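VC0179-like protein (Escherichia coli, PDB 4XJ6) probably synthesises cyclic GMP-AMP, joining two purine nucleotides at a magnesium-dependent active site as a bacterial homologue of cyclic GMP-AMP synthase. Local coordinates at residues R40-F45 with P105-Q110; A32-V37 with I130-Y135. All blocks are in the same frame, centred on the assembly; numbering follows the deposited sequence.

Contact 1: R40-F45 with P105-Q110; sequences RTRDVF and PRFWTQ. With GH3 (3'-deoxy-guanosine-5'-triphosphate), chain E; GH3 (3'-deoxy-guanosine-5'-triphosphate), chain D.
Thr41, Arg42 and Phe45 of helix 24-57 meet Pro105 and Phe107 where strand 106-110 begins, and the backbones come nearest at Arg42 CA and Pro105 CA, 6.7 Å apart. Pro105 lies over one face of the Phe45 ring in a CH-pi contact: its CG stands 4.0 Å from the Phe45 ring centroid, 28° off the normal. The Phe107 ring instead offers its edge to the helix. Thr41 CG2 lies in the plane of that ring, 3.8 Å from Phe107 CE1, while Arg42 CG meets Phe107 CE2 at 3.5 Å. A bend at chi3 (-84°) swings the Arg42 guanidinium past the CE2-CD2 side of the ring, obliquely, bringing NH1 to 3.7 Å from Phe107 CD2 with the two planes 87° apart. No hydrogen bond spans the segments; Thr41 OG1 instead bonds to Ser159 OG and Val37 O. At the far end of the strand, Gln110 NE2 donates to the sugar O4' of GH3 chain D at 3.2 Å, and its OE1 bonds to Tyr195. The contact thus joins the long helix to the start of an edge strand, with helix 149-166 packing on Phe45 through Leu155 and strand 128-138 on Phe45 through Met136.

Contact 2: A32-V37 with I130-Y135; sequences ALRQIV and IDDGTY. With MG (magnesium ion), chain B; MG (magnesium ion), chain C; GH3 (3'-deoxy-guanosine-5'-triphosphate), chain D; GH3 (3'-deoxy-guanosine-5'-triphosphate), chain E.
The Asp132 carboxylate carries the methylenes of Arg34 over one face: Arg34 CD stands almost directly above Asp132 CG at 3.5 Å, and Arg34 CG lies 3.4 Å from Asp132 OD2. Phe107 touches Asp132 from the other side of the carboxylate plane. The two side chains cross at about a right angle, with guanidinium and carboxylate planes 36° apart. No salt bridge forms between Arg34 and Asp132, because Arg34 NE stays 4.6 Å from Asp132 OD1 and its N-H is directed elsewhere; any attraction is probably a through-space one. Arg34 runs out from the helix with CG anti to the backbone N (chi1 179°) and bends at chi3 (65°), and its NH1 reaches Thr109 OG1. That hydroxyl also bonds to Asp132 OD1, which in addition forms a salt bridge with Arg38, so Asp132 OD1 is gripped by two groups outside the pair, a hydroxyl and an arginine. Ile130 CG2 adds looser packing, 4.4 Å from Arg34 CD. One residue earlier than Asp132, Asp131 projects from the reverse side of the strand, and its carboxylate bridges two magnesium ions: OD2 binds the chain B ion at 2.1 Å and OD1 the chain C ion at 2.2 Å. OD1 also accepts a hydrogen bond from O2' of GH3 chain E, 3.0 Å away. With Asp129 and Asp191 completing the protein ligands, this is the two-metal site of the nucleotidyltransferase fold, set on a strand whose back is packed against a helix.

How the contacts relate
From the N terminus, helix 24-57 supplies both first segments, 32-37 and then 40-45, roughly two turns apart. The chain then passes through a largely helical stretch before strand 106-110 returns to the second of these and closes contact 1. Strand 128-138 follows and comes back to the earlier segment, closing contact 2, so contact 1 is nested inside the larger loop. The two strands are antiparallel neighbours in the mixed sheet, joined by a probable backbone hydrogen bond, Arg106 N to Tyr135 O at 2.7 Å, and by packing of Phe107 CE1 on Thr134 OG1. Together the contacts fasten one helix to adjacent strands whose residues also reach both nucleotides.

Contact 1: R40-F45 with P105-Q110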
loop_
_atom_site.group_PDB
_atom_site.type_symbol
_atom_site.label_atom_id
_atom_site.label_comp_id
_atom_site.label_asym_id
_atom_site.label_seq_id
_atom_site.Cartn_x
_atom_site.Cartn_y
_atom_site.Cartn_z
ATOM N N ARG A 40 -17.726 -9.023 0.587
ATOM C CA ARG A 40 -17.473 -10.358 0.059
ATOM C C ARG A 40 -16.626 -11.185 1.024
ATOM O O ARG A 40 -16.889 -12.368 1.237
ATOM C CB ARG A 40 -16.788 -10.271 -1.305
ATOM C CG ARG A 40 -16.426 -11.613 -1.911
ATOM C CD ARG A 40 -17.644 -12.508 -2.027
ATOM N NE ARG A 40 -18.690 -11.912 -2.852
ATOM C CZ ARG A 40 -18.839 -12.145 -4.151
ATOM N NH1 ARG A 40 -18.005 -12.962 -4.780
ATOM N NH2 ARG A 40 -19.823 -11.562 -4.824
ATOM N N THR A 41 -15.611 -10.557 1.608
ATOM C CA THR A 41 -14.757 -11.229 2.581
ATOM C C THR A 41 -15.537 -11.567 3.844
ATOM O O THR A 41 -15.322 -12.609 4.459
ATOM C CB THR A 41 -13.540 -10.368 2.944
ATOM O OG1 THR A 41 -12.791 -10.086 1.755
ATOM C CG2 THR A 41 -12.645 -11.090 3.949
ATOM N N ARG A 42 -16.449 -10.678 4.225
ATOM C CA ARG A 42 -17.350 -10.944 5.340
ATOM C C ARG A 42 -18.190 -12.183 5.058
ATOM O O ARG A 42 -18.318 -13.068 5.906
ATOM C CB ARG A 42 -18.264 -9.748 5.608
ATOM C CG ARG A 42 -17.698 -8.737 6.587
ATOM C CD ARG A 42 -18.764 -7.741 7.026
ATOM N NE ARG A 42 -18.925 -6.642 6.079
ATOM C CZ ARG A 42 -18.383 -5.438 6.238
ATOM N NH1 ARG A 42 -17.643 -5.180 7.309
ATOM N NH2 ARG A 42 -18.582 -4.493 5.330
ATOM N N ASP A 43 -18.762 -12.230 3.860
ATOM C CA ASP A 43 -19.548 -13.373 3.414
ATOM C C ASP A 43 -18.745 -14.668 3.471
ATOM O O ASP A 43 -19.201 -15.666 4.029
ATOM C CB ASP A 43 -20.062 -13.145 1.991
ATOM C CG ASP A 43 -21.170 -12.116 1.928
ATOM O OD1 ASP A 43 -21.796 -11.850 2.973
ATOM O OD2 ASP A 43 -21.424 -11.580 0.830
ATOM N N VAL A 44 -17.548 -14.642 2.891
ATOM C CA VAL A 44 -16.675 -15.813 2.850
ATOM C C VAL A 44 -16.362 -16.325 4.253
ATOM O O VAL A 44 -16.456 -17.523 4.527
ATOM C CB VAL A 44 -15.352 -15.499 2.117
ATOM C CG1 VAL A 44 -14.336 -16.611 2.333
ATOM C CG2 VAL A 44 -15.603 -15.271 0.629
ATOM N N PHE A 45 -15.995 -15.406 5.139
ATOM C CA PHE A 45 -15.706 -15.751 6.525
ATOM C C PHE A 45 -16.940 -16.319 7.218
ATOM O O PHE A 45 -16.837 -17.274 7.984
ATOM C CB PHE A 45 -15.182 -14.527 7.286
ATOM C CG PHE A 45 -13.684 -14.436 7.332
ATOM C CD1 PHE A 45 -12.961 -14.051 6.214
ATOM C CD2 PHE A 45 -12.998 -14.726 8.501
ATOM C CE1 PHE A 45 -11.581 -13.965 6.260
ATOM C CE2 PHE A 45 -11.619 -14.639 8.551
ATOM C CZ PHE A 45 -10.911 -14.259 7.429
ATOM N N PRO A 105 -14.341 -10.957 11.027
ATOM C CA PRO A 105 -13.176 -10.202 10.556
ATOM C C PRO A 105 -13.419 -8.695 10.608
ATOM O O PRO A 105 -14.544 -8.251 10.378
ATOM C CB PRO A 105 -13.009 -10.677 9.110
ATOM C CG PRO A 105 -14.355 -11.177 8.714
ATOM C CD PRO A 105 -14.932 -11.783 9.959
ATOM N N ARG A 106 -12.384 -7.924 10.921
ATOM C CA ARG A 106 -12.483 -6.470 10.877
ATOM C C ARG A 106 -11.681 -5.942 9.694
ATOM O O ARG A 106 -10.786 -6.622 9.192
ATOM C CB ARG A 106 -11.987 -5.846 12.183
ATOM C CG ARG A 106 -13.096 -5.410 13.133
ATOM C CD ARG A 106 -13.807 -6.601 13.763
ATOM N NE ARG A 106 -14.815 -6.174 14.730
ATOM C CZ ARG A 106 -15.486 -7.000 15.527
ATOM N NH1 ARG A 106 -15.257 -8.308 15.484
ATOM N NH2 ARG A 106 -16.386 -6.520 16.375
ATOM N N PHE A 107 -12.009 -4.736 9.243
ATOM C CA PHE A 107 -11.334 -4.148 8.092
ATOM C C PHE A 107 -10.873 -2.726 8.388
ATOM O O PHE A 107 -11.661 -1.883 8.813
ATOM C CB PHE A 107 -12.253 -4.156 6.868
ATOM C CG PHE A 107 -12.797 -5.513 6.528
ATOM C CD1 PHE A 107 -12.065 -6.391 5.747
ATOM C CD2 PHE A 107 -14.042 -5.908 6.986
ATOM C CE1 PHE A 107 -12.563 -7.638 5.432
ATOM C CE2 PHE A 107 -14.545 -7.154 6.672
ATOM C CZ PHE A 107 -13.806 -8.020 5.894
ATOM N N TRP A 108 -9.587 -2.475 8.168
ATOM C CA TRP A 108 -9.014 -1.148 8.355
ATOM C C TRP A 108 -8.000 -0.853 7.261
ATOM O O TRP A 108 -7.096 -1.649 7.005
ATOM C CB TRP A 108 -8.360 -1.020 9.735
ATOM C CG TRP A 108 -9.343 -1.054 10.867
ATOM C CD1 TRP A 108 -10.368 -0.182 11.084
ATOM C CD2 TRP A 108 -9.387 -2.001 11.943
ATOM N NE1 TRP A 108 -11.052 -0.529 12.224
ATOM C CE2 TRP A 108 -10.469 -1.644 12.771
ATOM C CE3 TRP A 108 -8.617 -3.119 12.289
ATOM C CZ2 TRP A 108 -10.804 -2.358 13.917
ATOM C CZ3 TRP A 108 -8.952 -3.829 13.429
ATOM C CH2 TRP A 108 -10.036 -3.444 14.230
ATOM N N THR A 109 -8.157 0.298 6.618
ATOM C CA THR A 109 -7.265 0.707 5.542
ATOM C C THR A 109 -5.936 1.230 6.086
ATOM O O THR A 109 -5.902 2.013 7.035
ATOM C CB THR A 109 -7.919 1.788 4.659
ATOM O OG1 THR A 109 -9.184 1.314 4.182
ATOM C CG2 THR A 109 -7.033 2.123 3.473
ATOM N N GLN A 110 -4.841 0.776 5.485
ATOM C CA GLN A 110 -3.520 1.301 5.800
ATOM C C GLN A 110 -2.972 2.014 4.567
ATOM O O GLN A 110 -3.597 1.998 3.510
ATOM C CB GLN A 110 -2.583 0.176 6.248
ATOM C CG GLN A 110 -2.159 -0.747 5.122
ATOM C CD GLN A 110 -1.635 -2.079 5.613
ATOM O OE1 GLN A 110 -2.328 -2.809 6.322
ATOM N NE2 GLN A 110 -0.408 -2.408 5.230
HETATM O O3A GH3 E . 4.071 -5.070 -3.353
HETATM P PA GH3 E . 4.476 -5.719 -1.937
HETATM O O1A GH3 E . 5.642 -4.950 -1.366
HETATM O O2A GH3 E . 4.790 -7.194 -2.053
HETATM O "O5'" GH3 E . 3.181 -5.467 -1.015
HETATM C "C5'" GH3 E . 2.250 -4.462 -1.350
HETATM C "C4'" GH3 E . 1.265 -4.295 -0.203
HETATM O "O4'" GH3 E . 1.618 -5.166 0.850
HETATM C "C3'" GH3 E . 1.246 -2.900 0.397
HETATM C "C2'" GH3 E . 0.939 -3.150 1.866
HETATM O "O2'" GH3 E . -0.442 -3.004 2.107
HETATM C "C1'" GH3 E . 1.339 -4.594 2.116
HETATM N N9 GH3 E . 2.605 -4.617 2.863
HETATM C C8 GH3 E . 3.838 -4.698 2.268
HETATM N N7 GH3 E . 4.777 -4.709 3.235
HETATM C C5 GH3 E . 4.159 -4.648 4.436
HETATM C C6 GH3 E . 4.663 -4.634 5.727
HETATM O O6 GH3 E . 5.879 -4.682 5.909
HETATM N N1 GH3 E . 3.799 -4.564 6.797
HETATM C C2 GH3 E . 2.439 -4.510 6.574
HETATM N N2 GH3 E . 1.612 -4.443 7.617
HETATM N N3 GH3 E . 1.943 -4.525 5.281
HETATM C C4 GH3 E . 2.789 -4.593 4.224
HETATM P PG GH3 D . 1.085 4.242 -2.461
HETATM O O1G GH3 D . 2.202 4.232 -3.476
HETATM O O2G GH3 D . 0.433 2.885 -2.373
HETATM O O3G GH3 D . 0.044 5.252 -2.874
HETATM O O3B GH3 D . 1.723 4.656 -1.041
HETATM P PB GH3 D . 1.526 3.770 0.294
HETATM O O1B GH3 D . 1.721 4.646 1.506
HETATM O O2B GH3 D . 0.154 3.150 0.365
HETATM O O3A GH3 D . 2.702 2.666 0.233
HETATM P PA GH3 D . 2.424 1.094 0.042
HETATM O O1A GH3 D . 3.615 0.465 -0.644
HETATM O O2A GH3 D . 1.156 0.834 -0.733
HETATM O "O5'" GH3 D . 2.270 0.486 1.524
HETATM C "C5'" GH3 D . 1.072 0.625 2.252
HETATM C "C4'" GH3 D . 1.340 0.329 3.721
HETATM O "O4'" GH3 D . 2.024 -0.902 3.833
HETATM C "C3'" GH3 D . 2.212 1.371 4.400
HETATM C "C2'" GH3 D . 2.996 0.559 5.409
HETATM O "O2'" GH3 D . 2.352 0.602 6.661
HETATM C "C1'" GH3 D . 2.978 -0.863 4.875
HETATM N N9 GH3 D . 4.294 -1.168 4.298
HETATM C C8 GH3 D . 4.579 -1.214 2.958
HETATM N N7 GH3 D . 5.887 -1.530 2.801
HETATM C C5 GH3 D . 6.433 -1.694 4.031
HETATM C C6 GH3 D . 7.717 -2.022 4.448
HETATM O O6 GH3 D . 8.600 -2.222 3.618
HETATM N N1 GH3 D . 7.993 -2.121 5.794
HETATM C C2 GH3 D . 7.000 -1.897 6.722
HETATM N N2 GH3 D . 7.273 -1.996 8.022
HETATM N N3 GH3 D . 5.726 -1.572 6.301
HETATM C C4 GH3 D . 5.443 -1.471 4.980
#

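Contact 2: A32-V37 with I130-Y135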
loop_
_atom_site.group_PDB
_atom_site.type_symbol
_atom_site.label_atom_id
_atom_site.label_comp_id
_atom_site.label_asym_id
_atom_site.label_seq_id
_atom_site.Cartn_x
_atom_site.Cartn_y
_atom_site.Cartn_z
ATOM N N ALA A 32 -16.421 2.759 -2.343
ATOM C CA ALA A 32 -17.444 1.845 -2.836
ATOM C C ALA A 32 -16.813 0.549 -3.328
ATOM O O ALA A 32 -17.338 -0.535 -3.093
ATOM C CB ALA A 32 -18.256 2.507 -3.944
ATOM N N LEU A 33 -15.677 0.675 -4.006
ATOM C CA LEU A 33 -14.928 -0.486 -4.474
ATOM C C LEU A 33 -14.400 -1.297 -3.292
ATOM O O LEU A 33 -14.446 -2.530 -3.301
ATOM C CB LEU A 33 -13.771 -0.054 -5.375
ATOM C CG LEU A 33 -14.141 0.521 -6.742
ATOM C CD1 LEU A 33 -12.891 0.931 -7.502
ATOM C CD2 LEU A 33 -14.944 -0.491 -7.543
ATOM N N ARG A 34 -13.900 -0.595 -2.279
ATOM C CA ARG A 34 -13.395 -1.231 -1.067
ATOM C C ARG A 34 -14.508 -1.967 -0.333
ATOM O O ARG A 34 -14.298 -3.056 0.203
ATOM C CB ARG A 34 -12.760 -0.187 -0.149
ATOM C CG ARG A 34 -12.211 -0.748 1.153
ATOM C CD ARG A 34 -11.694 0.363 2.059
ATOM N NE ARG A 34 -12.767 1.250 2.498
ATOM C CZ ARG A 34 -12.580 2.360 3.205
ATOM N NH1 ARG A 34 -11.356 2.732 3.556
ATOM N NH2 ARG A 34 -13.619 3.104 3.559
ATOM N N GLN A 35 -15.693 -1.365 -0.320
ATOM C CA GLN A 35 -16.838 -1.941 0.373
ATOM C C GLN A 35 -17.261 -3.263 -0.254
ATOM O O GLN A 35 -17.656 -4.193 0.449
ATOM C CB GLN A 35 -18.008 -0.959 0.372
ATOM C CG GLN A 35 -19.095 -1.303 1.371
ATOM C CD GLN A 35 -20.266 -0.349 1.299
ATOM O OE1 GLN A 35 -20.709 0.024 0.214
ATOM N NE2 GLN A 35 -20.770 0.061 2.458
ATOM N N ILE A 36 -17.184 -3.335 -1.579
ATOM C CA ILE A 36 -17.478 -4.566 -2.305
ATOM C C ILE A 36 -16.583 -5.718 -1.844
ATOM O O ILE A 36 -17.047 -6.840 -1.640
ATOM C CB ILE A 36 -17.309 -4.373 -3.830
ATOM C CG1 ILE A 36 -18.353 -3.393 -4.373
ATOM C CG2 ILE A 36 -17.405 -5.708 -4.553
ATOM C CD1 ILE A 36 -18.118 -2.987 -5.817
ATOM N N VAL A 37 -15.298 -5.426 -1.672
ATOM C CA VAL A 37 -14.328 -6.430 -1.248
ATOM C C VAL A 37 -14.536 -6.816 0.211
ATOM O O VAL A 37 -14.422 -7.987 0.577
ATOM C CB VAL A 37 -12.889 -5.925 -1.451
ATOM C CG1 VAL A 37 -11.877 -6.928 -0.911
ATOM C CG2 VAL A 37 -12.645 -5.653 -2.924
ATOM N N ILE A 130 -5.238 0.836 -3.012
ATOM C CA ILE A 130 -5.923 0.792 -1.725
ATOM C C ILE A 130 -5.426 -0.387 -0.894
ATOM O O ILE A 130 -5.577 -1.543 -1.287
ATOM C CB ILE A 130 -7.451 0.673 -1.886
ATOM C CG1 ILE A 130 -7.963 1.646 -2.946
ATOM C CG2 ILE A 130 -8.143 0.910 -0.549
ATOM C CD1 ILE A 130 -9.446 1.533 -3.200
ATOM N N ASP A 131 -4.828 -0.089 0.253
ATOM C CA ASP A 131 -4.339 -1.133 1.141
ATOM C C ASP A 131 -5.334 -1.370 2.268
ATOM O O ASP A 131 -5.220 -0.777 3.338
ATOM C CB ASP A 131 -2.972 -0.762 1.711
ATOM C CG ASP A 131 -1.987 -0.352 0.641
ATOM O OD1 ASP A 131 -1.467 -1.243 -0.062
ATOM O OD2 ASP A 131 -1.731 0.863 0.502
ATOM N N ASP A 132 -6.315 -2.231 2.023
ATOM C CA ASP A 132 -7.334 -2.523 3.023
ATOM C C ASP A 132 -7.088 -3.888 3.664
ATOM O O ASP A 132 -7.316 -4.927 3.045
ATOM C CB ASP A 132 -8.730 -2.474 2.402
ATOM C CG ASP A 132 -9.818 -2.294 3.443
ATOM O OD1 ASP A 132 -9.624 -1.471 4.366
ATOM O OD2 ASP A 132 -10.862 -2.971 3.343
ATOM N N GLY A 133 -6.625 -3.881 4.909
ATOM C CA GLY A 133 -6.290 -5.110 5.600
ATOM C C GLY A 133 -7.477 -5.797 6.243
ATOM O O GLY A 133 -8.419 -5.145 6.693
ATOM N N THR A 134 -7.430 -7.125 6.278
ATOM C CA THR A 134 -8.435 -7.918 6.976
ATOM C C THR A 134 -7.863 -8.420 8.299
ATOM O O THR A 134 -6.809 -9.056 8.327
ATOM C CB THR A 134 -8.906 -9.108 6.126
ATOM O OG1 THR A 134 -9.424 -8.622 4.882
ATOM C CG2 THR A 134 -9.978 -9.908 6.858
ATOM N N TYR A 135 -8.559 -8.124 9.391
ATOM C CA TYR A 135 -8.082 -8.475 10.724
ATOM C C TYR A 135 -8.985 -9.511 11.386
ATOM O O TYR A 135 -10.198 -9.322 11.472
ATOM C CB TYR A 135 -7.998 -7.228 11.606
ATOM C CG TYR A 135 -6.995 -6.191 11.152
ATOM C CD1 TYR A 135 -7.244 -5.385 10.047
ATOM C CD2 TYR A 135 -5.811 -5.996 11.849
ATOM C CE1 TYR A 135 -6.334 -4.432 9.639
ATOM C CE2 TYR A 135 -4.895 -5.045 11.449
ATOM C CZ TYR A 135 -5.162 -4.265 10.346
ATOM O OH TYR A 135 -4.255 -3.315 9.941
HETATM MG MG MG B . -0.591 1.841 -0.956
HETATM MG MG MG C . -0.370 -1.543 -1.968
HETATM P PG GH3 D . 1.085 4.242 -2.461
HETATM O O1G GH3 D . 2.202 4.232 -3.476
HETATM O O2G GH3 D . 0.433 2.885 -2.373
HETATM O O3G GH3 D . 0.044 5.252 -2.874
HETATM O O3B GH3 D . 1.723 4.656 -1.041
HETATM P PB GH3 D . 1.526 3.770 0.294
HETATM O O1B GH3 D . 1.721 4.646 1.506
HETATM O O2B GH3 D . 0.154 3.150 0.365
HETATM O O3A GH3 D . 2.702 2.666 0.233
HETATM P PA GH3 D . 2.424 1.094 0.042
HETATM O O1A GH3 D . 3.615 0.465 -0.644
HETATM O O2A GH3 D . 1.156 0.834 -0.733
HETATM O "O5'" GH3 D . 2.270 0.486 1.524
HETATM C "C5'" GH3 D . 1.072 0.625 2.252
HETATM C "C4'" GH3 D . 1.340 0.329 3.721
HETATM O "O4'" GH3 D . 2.024 -0.902 3.833
HETATM C "C3'" GH3 D . 2.212 1.371 4.400
HETATM C "C2'" GH3 D . 2.996 0.559 5.409
HETATM O "O2'" GH3 D . 2.352 0.602 6.661
HETATM C "C1'" GH3 D . 2.978 -0.863 4.875
HETATM N N9 GH3 D . 4.294 -1.168 4.298
HETATM C C8 GH3 D . 4.579 -1.214 2.958
HETATM N N7 GH3 D . 5.887 -1.530 2.801
HETATM C C5 GH3 D . 6.433 -1.694 4.031
HETATM C C6 GH3 D . 7.717 -2.022 4.448
HETATM O O6 GH3 D . 8.600 -2.222 3.618
HETATM N N1 GH3 D . 7.993 -2.121 5.794
HETATM C C2 GH3 D . 7.000 -1.897 6.722
HETATM N N2 GH3 D . 7.273 -1.996 8.022
HETATM N N3 GH3 D . 5.726 -1.572 6.301
HETATM C C4 GH3 D . 5.443 -1.471 4.980
HETATM O O3A GH3 E . 4.071 -5.070 -3.353
HETATM P PA GH3 E . 4.476 -5.719 -1.937
HETATM O O1A GH3 E . 5.642 -4.950 -1.366
HETATM O O2A GH3 E . 4.790 -7.194 -2.053
HETATM O "O5'" GH3 E . 3.181 -5.467 -1.015
HETATM C "C5'" GH3 E . 2.250 -4.462 -1.350
HETATM C "C4'" GH3 E . 1.265 -4.295 -0.203
HETATM O "O4'" GH3 E . 1.618 -5.166 0.850
HETATM C "C3'" GH3 E . 1.246 -2.900 0.397
HETATM C "C2'" GH3 E . 0.939 -3.150 1.866
HETATM O "O2'" GH3 E . -0.442 -3.004 2.107
HETATM C "C1'" GH3 E . 1.339 -4.594 2.116
HETATM N N9 GH3 E . 2.605 -4.617 2.863
HETATM C C8 GH3 E . 3.838 -4.698 2.268
HETATM N N7 GH3 E . 4.777 -4.709 3.235
HETATM C C5 GH3 E . 4.159 -4.648 4.436
HETATM C C6 GH3 E . 4.663 -4.634 5.727
HETATM O O6 GH3 E . 5.879 -4.682 5.909
HETATM N N1 GH3 E . 3.799 -4.564 6.797
HETATM C C2 GH3 E . 2.439 -4.510 6.574
HETATM N N2 GH3 E . 1.612 -4.443 7.617
HETATM N N3 GH3 E . 1.943 -4.525 5.281
HETATM C C4 GH3 E . 2.789 -4.593 4.224
HETATM O O HOH W 1 -2.211 3.224 -1.027
HETATM O O HOH W 2 1.585 -1.536 -2.683
#